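PDB 1NMO: hypothetical protein ybgI from Escherichia coli, Escherichia coli O157:H7, which is of uncertain function but binds two metal ions, assembles as a toroidal hexamer, and may take part in degrading radiation-damaged nucleotides. Local coordinates for residues L49-A52 with V53-A57; Q198-H201 with S202-Q206. All coordinates share one frame; numbering follows the deposited sequence.

Interaction 1 (L49-A52 with V53-A57); sequences LDEA and VRLGA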
ATOM      1  N   LEU A  49      13.351   6.824  29.427  1.00 12.08           N
ATOM      2  CA  LEU A  49      13.142   7.453  30.749  1.00 11.50           C
ATOM      3  C   LEU A  49      11.711   7.241  31.223  1.00 12.48           C
ATOM      4  O   LEU A  49      11.429   7.060  32.401  1.00 15.13           O
ATOM      5  CB  LEU A  49      13.447   8.906  30.558  1.00 10.86           C
ATOM      6  CG  LEU A  49      14.765   9.470  31.061  1.00 10.71           C
ATOM      7  CD1 LEU A  49      15.872   8.530  31.097  1.00  8.31           C
ATOM      8  CD2 LEU A  49      15.039  10.709  30.321  1.00  8.87           C
ATOM      9  N   ASP A  50      10.762   7.293  30.316  1.00 13.06           N
ATOM     10  CA  ASP A  50       9.409   7.051  30.783  1.00 14.92           C
ATOM     11  C   ASP A  50       9.335   5.548  31.186  1.00 15.27           C
ATOM     12  O   ASP A  50       8.651   5.160  32.145  1.00 14.82           O
ATOM     13  CB  ASP A  50       8.375   7.361  29.680  1.00 14.86           C
ATOM     14  CG  ASP A  50       8.413   8.823  29.211  1.00 15.85           C
ATOM     15  OD1 ASP A  50       8.825   9.741  30.000  1.00 17.28           O
ATOM     16  OD2 ASP A  50       7.975   9.048  28.062  1.00 16.34           O
ATOM     17  N   GLU A  51       9.996   4.674  30.447  1.00 15.48           N
ATOM     18  CA  GLU A  51       9.894   3.284  30.859  1.00 16.03           C
ATOM     19  C   GLU A  51      10.562   3.099  32.191  1.00 16.54           C
ATOM     20  O   GLU A  51      10.095   2.245  32.960  1.00 18.43           O
ATOM     21  CB  GLU A  51      10.522   2.323  29.885  1.00 15.60           C
ATOM     22  CG  GLU A  51       9.569   1.875  28.785  1.00 19.28           C
ATOM     23  CD  GLU A  51       8.448   0.964  29.291  1.00 19.79           C
ATOM     24  OE1 GLU A  51       8.719  -0.156  29.741  1.00 19.92           O
ATOM     25  OE2 GLU A  51       7.277   1.375  29.243  1.00 22.16           O
ATOM     26  N   ALA A  52      11.638   3.841  32.491  1.00 15.00           N
ATOM     27  CA  ALA A  52      12.284   3.673  33.793  1.00 15.71           C
ATOM     28  C   ALA A  52      11.434   4.171  34.945  1.00 17.01           C
ATOM     29  O   ALA A  52      11.569   3.730  36.102  1.00 17.19           O
ATOM     30  CB  ALA A  52      13.575   4.416  33.838  1.00 16.17           C
ATOM     31  N   VAL A  53      10.596   5.174  34.650  1.00 17.93           N
ATOM     32  CA  VAL A  53       9.759   5.737  35.687  1.00 16.10           C
ATOM     33  C   VAL A  53       8.607   4.697  35.910  1.00 16.70           C
ATOM     34  O   VAL A  53       8.257   4.384  37.014  1.00 16.05           O
ATOM     35  CB  VAL A  53       9.225   7.164  35.209  1.00 16.11           C
ATOM     36  CG1 VAL A  53       7.950   7.562  35.995  1.00 15.78           C
ATOM     37  CG2 VAL A  53      10.264   8.236  35.493  1.00 14.50           C
ATOM     38  N   ARG A  54       8.079   4.119  34.841  1.00 16.74           N
ATOM     39  CA  ARG A  54       6.990   3.177  34.957  1.00 17.18           C
ATOM     40  C   ARG A  54       7.481   1.971  35.716  1.00 17.50           C
ATOM     41  O   ARG A  54       6.791   1.461  36.604  1.00 17.22           O
ATOM     42  CB  ARG A  54       6.540   2.752  33.559  1.00 17.93           C
ATOM     43  CG  ARG A  54       5.328   1.830  33.501  1.00 19.29           C
ATOM     44  CD  ARG A  54       5.022   1.428  32.054  1.00 20.70           C
ATOM     45  NE  ARG A  54       6.002   0.439  31.505  1.00 23.18           N
ATOM     46  CZ  ARG A  54       6.017  -0.867  31.819  1.00 23.38           C
ATOM     47  NH1 ARG A  54       5.118  -1.388  32.669  1.00 22.68           N
ATOM     48  NH2 ARG A  54       6.939  -1.661  31.296  1.00 22.37           N
ATOM     49  N   LEU A  55       8.701   1.522  35.401  1.00 16.89           N
ATOM     50  CA  LEU A  55       9.264   0.339  36.065  1.00 16.33           C
ATOM     51  C   LEU A  55       9.842   0.682  37.460  1.00 17.55           C
ATOM     52  O   LEU A  55      10.408  -0.175  38.181  1.00 16.02           O
ATOM     53  CB  LEU A  55      10.344  -0.302  35.165  1.00 14.40           C
ATOM     54  CG  LEU A  55       9.817  -0.961  33.916  1.00 13.31           C
ATOM     55  CD1 LEU A  55      10.871  -1.333  32.948  1.00 15.67           C
ATOM     56  CD2 LEU A  55       9.120  -2.221  34.325  1.00 16.40           C
ATOM     57  N   GLY A  56       9.735   1.947  37.861  1.00 17.96           N
ATOM     58  CA  GLY A  56      10.265   2.267  39.199  1.00 17.87           C
ATOM     59  C   GLY A  56      11.789   2.160  39.276  1.00 17.25           C
ATOM     60  O   GLY A  56      12.382   1.932  40.353  1.00 15.89           O
ATOM     61  N   ALA A  57      12.481   2.385  38.158  1.00 16.22           N
ATOM     62  CA  ALA A  57      13.940   2.214  38.274  1.00 15.11           C
ATOM     63  C   ALA A  57      14.639   3.206  39.155  1.00 15.46           C
ATOM     64  O   ALA A  57      14.209   4.381  39.309  1.00 15.49           O
ATOM     65  CB  ALA A  57      14.594   2.218  36.902  1.00 15.23           C
TER

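Interaction 2 (Q198-H201 with S202-Q206); sequences QTIH and SAREQ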
ATOM      1  N   GLN A 198      30.200  10.339   0.990  1.00 14.13           N
ATOM      2  CA  GLN A 198      31.503   9.942   0.508  1.00 16.84           C
ATOM      3  C   GLN A 198      31.864   8.476   0.653  1.00 16.12           C
ATOM      4  O   GLN A 198      32.693   7.976  -0.104  1.00 14.81           O
ATOM      5  CB  GLN A 198      32.525  10.809   1.203  1.00 18.93           C
ATOM      6  CG  GLN A 198      32.552  10.535   2.685  1.00 24.33           C
ATOM      7  CD  GLN A 198      33.238  11.651   3.395  1.00 29.74           C
ATOM      8  OE1 GLN A 198      34.495  11.858   3.223  1.00 32.52           O
ATOM      9  NE2 GLN A 198      32.445  12.439   4.176  1.00 29.82           N
ATOM     10  N   THR A 199      31.286   7.831   1.681  1.00 15.84           N
ATOM     11  CA  THR A 199      31.479   6.414   2.004  1.00 15.18           C
ATOM     12  C   THR A 199      31.289   5.521   0.763  1.00 17.06           C
ATOM     13  O   THR A 199      32.051   4.558   0.523  1.00 17.60           O
ATOM     14  CB  THR A 199      30.430   5.926   3.040  1.00 14.77           C
ATOM     15  OG1 THR A 199      30.220   6.907   4.083  1.00 14.27           O
ATOM     16  CG2 THR A 199      30.912   4.608   3.664  1.00 13.24           C
ATOM     17  N   ILE A 200      30.226   5.782  -0.002  1.00 16.88           N
ATOM     18  CA  ILE A 200      29.948   5.018  -1.230  1.00 16.96           C
ATOM     19  C   ILE A 200      31.086   5.047  -2.298  1.00 17.06           C
ATOM     20  O   ILE A 200      31.361   4.053  -2.988  1.00 16.45           O
ATOM     21  CB  ILE A 200      28.617   5.555  -1.892  1.00 16.05           C
ATOM     22  CG1 ILE A 200      27.454   5.336  -0.935  1.00 15.44           C
ATOM     23  CG2 ILE A 200      28.330   4.794  -3.162  1.00 15.60           C
ATOM     24  CD1 ILE A 200      27.306   3.893  -0.571  1.00 17.88           C
ATOM     25  N   HIS A 201      31.735   6.185  -2.463  1.00 15.91           N
ATOM     26  CA  HIS A 201      32.834   6.239  -3.456  1.00 16.25           C
ATOM     27  C   HIS A 201      34.026   5.453  -2.888  1.00 16.61           C
ATOM     28  O   HIS A 201      34.880   4.884  -3.630  1.00 15.95           O
ATOM     29  CB  HIS A 201      33.251   7.715  -3.711  1.00 15.81           C
ATOM     30  CG  HIS A 201      32.097   8.611  -4.044  1.00 16.09           C
ATOM     31  ND1 HIS A 201      31.203   8.313  -5.053  1.00 18.08           N
ATOM     32  CD2 HIS A 201      31.622   9.732  -3.442  1.00 17.03           C
ATOM     33  CE1 HIS A 201      30.224   9.213  -5.060  1.00 17.14           C
ATOM     34  NE2 HIS A 201      30.455  10.081  -4.090  1.00 17.75           N
ATOM     35  N   SER A 202      34.146   5.462  -1.568  1.00 16.38           N
ATOM     36  CA  SER A 202      35.254   4.689  -0.991  1.00 17.83           C
ATOM     37  C   SER A 202      35.046   3.206  -1.225  1.00 16.70           C
ATOM     38  O   SER A 202      35.978   2.522  -1.598  1.00 18.85           O
ATOM     39  CB  SER A 202      35.386   4.942   0.508  1.00 15.98           C
ATOM     40  OG  SER A 202      35.704   6.309   0.751  1.00 18.45           O
ATOM     41  N   ALA A 203      33.820   2.714  -1.035  1.00 16.20           N
ATOM     42  CA  ALA A 203      33.507   1.298  -1.214  1.00 15.58           C
ATOM     43  C   ALA A 203      33.803   0.893  -2.620  1.00 16.95           C
ATOM     44  O   ALA A 203      34.510  -0.130  -2.879  1.00 16.94           O
ATOM     45  CB  ALA A 203      32.040   1.049  -0.935  1.00 15.99           C
ATOM     46  N   ARG A 204      33.275   1.714  -3.538  1.00 15.71           N
ATOM     47  CA  ARG A 204      33.435   1.479  -4.956  1.00 16.62           C
ATOM     48  C   ARG A 204      34.891   1.560  -5.481  1.00 16.50           C
ATOM     49  O   ARG A 204      35.344   0.657  -6.171  1.00 16.52           O
ATOM     50  CB  ARG A 204      32.570   2.481  -5.760  1.00 15.80           C
ATOM     51  CG  ARG A 204      31.078   2.173  -5.777  1.00 15.91           C
ATOM     52  CD  ARG A 204      30.265   3.382  -6.428  1.00 15.00           C
ATOM     53  NE  ARG A 204      28.803   3.137  -6.393  1.00 15.76           N
ATOM     54  CZ  ARG A 204      27.906   4.064  -6.760  1.00 16.40           C
ATOM     55  NH1 ARG A 204      28.337   5.266  -7.174  1.00 13.69           N
ATOM     56  NH2 ARG A 204      26.575   3.801  -6.763  1.00 17.21           N
ATOM     57  N   GLU A 205      35.587   2.648  -5.156  1.00 16.46           N
ATOM     58  CA  GLU A 205      36.925   2.894  -5.663  1.00 15.82           C
ATOM     59  C   GLU A 205      38.050   2.076  -5.072  1.00 16.30           C
ATOM     60  O   GLU A 205      39.147   1.984  -5.650  1.00 15.60           O
ATOM     61  CB  GLU A 205      37.212   4.389  -5.576  1.00 14.48           C
ATOM     62  CG  GLU A 205      36.430   5.155  -6.697  1.00 15.31           C
ATOM     63  CD  GLU A 205      36.566   6.706  -6.563  1.00 18.20           C
ATOM     64  OE1 GLU A 205      37.678   7.237  -6.308  1.00 19.64           O
ATOM     65  OE2 GLU A 205      35.550   7.425  -6.685  1.00 18.15           O
ATOM     66  N   GLN A 206      37.780   1.454  -3.931  1.00 17.57           N
ATOM     67  CA  GLN A 206      38.784   0.605  -3.297  1.00 18.70           C
ATOM     68  C   GLN A 206      38.367  -0.863  -3.337  1.00 19.35           C
ATOM     69  O   GLN A 206      39.046  -1.698  -2.753  1.00 20.64           O
ATOM     70  CB  GLN A 206      39.115   1.095  -1.865  1.00 17.48           C
ATOM     71  CG  GLN A 206      39.912   2.440  -1.874  1.00 17.92           C
ATOM     72  CD  GLN A 206      39.914   3.222  -0.501  1.00 20.21           C
ATOM     73  OE1 GLN A 206      38.949   3.149   0.296  1.00 22.99           O
ATOM     74  NE2 GLN A 206      40.969   4.016  -0.263  1.00 22.14           N
TER
HETATM   75  O   HOH W   1      31.277   6.544  -7.546  1.00 18.23           O

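Interaction 1 (L49-A52 with V53-A57)
Glu51 and Arg54, three residues apart near the C-terminal end of helix 46-54, form a bidentate salt bridge along the helix surface. The arginine presents its side, donating from NE to Glu51 OE2 and from NH2 to Glu51 OE1, both at 2.8 Å. The NH2 bond lies in the guanidinium plane and uses the syn lone pair of OE1. At OE2 the donor stands 35° out of the carboxylate plane, and the two flat groups are turned 33° against each other. The Arg54 side chain starts with CG anti to the backbone N (chi1 -176°) and bends at chi3, which brings NE alongside the carboxylate.

Backbone bonds carry the helix to its end: Val53 N to Leu49 O, Arg54 N to Asp50 O (2.9 Å) and Leu55 N to Glu51 O. A Schellman motif then closes it. Gly56 adopts positive phi, its N bonding to Val53 O (3.0 Å), while Ala57 N reaches back to Ala52 O.

Apolar contact joins Ala52 CB to Ala57 CB (3.9 Å) across this turn, and both residues also pack on Val39 of strand 37-41.

With one bond to each carboxylate oxygen, the pair limits rotation of both the carboxylate and the guanidinium. The last turn thus has two characters: a charged pair with Arg54 exposed, and buried Ala52 and Ala57 meeting each other and the sheet at Val39.

Interaction 2 (Q198-H201 with S202-Q206)
Gln198 O accepts the N-H of Ser202 at 3.3 Å, the first of four i to i+4 bonds that join residues 198-201 to 202-206 in helix 197-205. The Ser202 hydroxyl is held by Asp180. Thr199 O follows, receiving Ala203 N at 3.0 Å, while Thr199 OG1 bonds Ser196 N just upstream.

Ile200 O takes Arg204 N at 3.1 Å, and the side chains of these two residues also meet. Ile200 CG2, anti to the backbone N, lies over the centre of one face of the Arg204 guanidinium, 3.6 Å above the plane. Arg204 runs extended from CG to NE across the branch. At the guanidinium edge, in plane, NH1 donates to a water 3.2 Å away. NH1 also bonds Pro244 O of the second subunit.

The same water lies in the plane of the His201 ring, 3.1 Å from ND1, and bridges the two groups. Glu197 holds NE2, so both ring nitrogens have partners. His201 O makes the last of the four bonds, with Glu205 N, and Gln206 N to Ser202 O continues the pattern. Glu205 OE2 is hydrogen-bonded to Gln46 N of the second subunit.

Helix 197-205 links strands 189-192 and 209-212 in a beta-alpha-beta unit, Thr199 and Ala203 packing on Phe210 of the latter. Outside that unit, Ile200 and Arg204 touch Cys157 of strand 155-157, and Ser202 meets Ile179 of helix 179-185.

Both contacts belong to helices of beta-alpha-beta units, but in different sheets: interaction 1 ends helix 46-54 beside the five-stranded sheet, whereas interaction 2 spans most of helix 197-205 beside the six-stranded one. Within one chain their centres are 43 Å apart and their nearest atoms about 30 Å, on opposite sides of the chain's centre. Neither reaches the two iron ions; in interaction 1 the Leu49 side chain is about 11 Å from that of His64, an iron ligand, whereas interaction 2 lies away from the metal site. In the hexamer Arg204 NE comes near Arg54 NH2 of a third subunit, a meeting of like charges and not a bond.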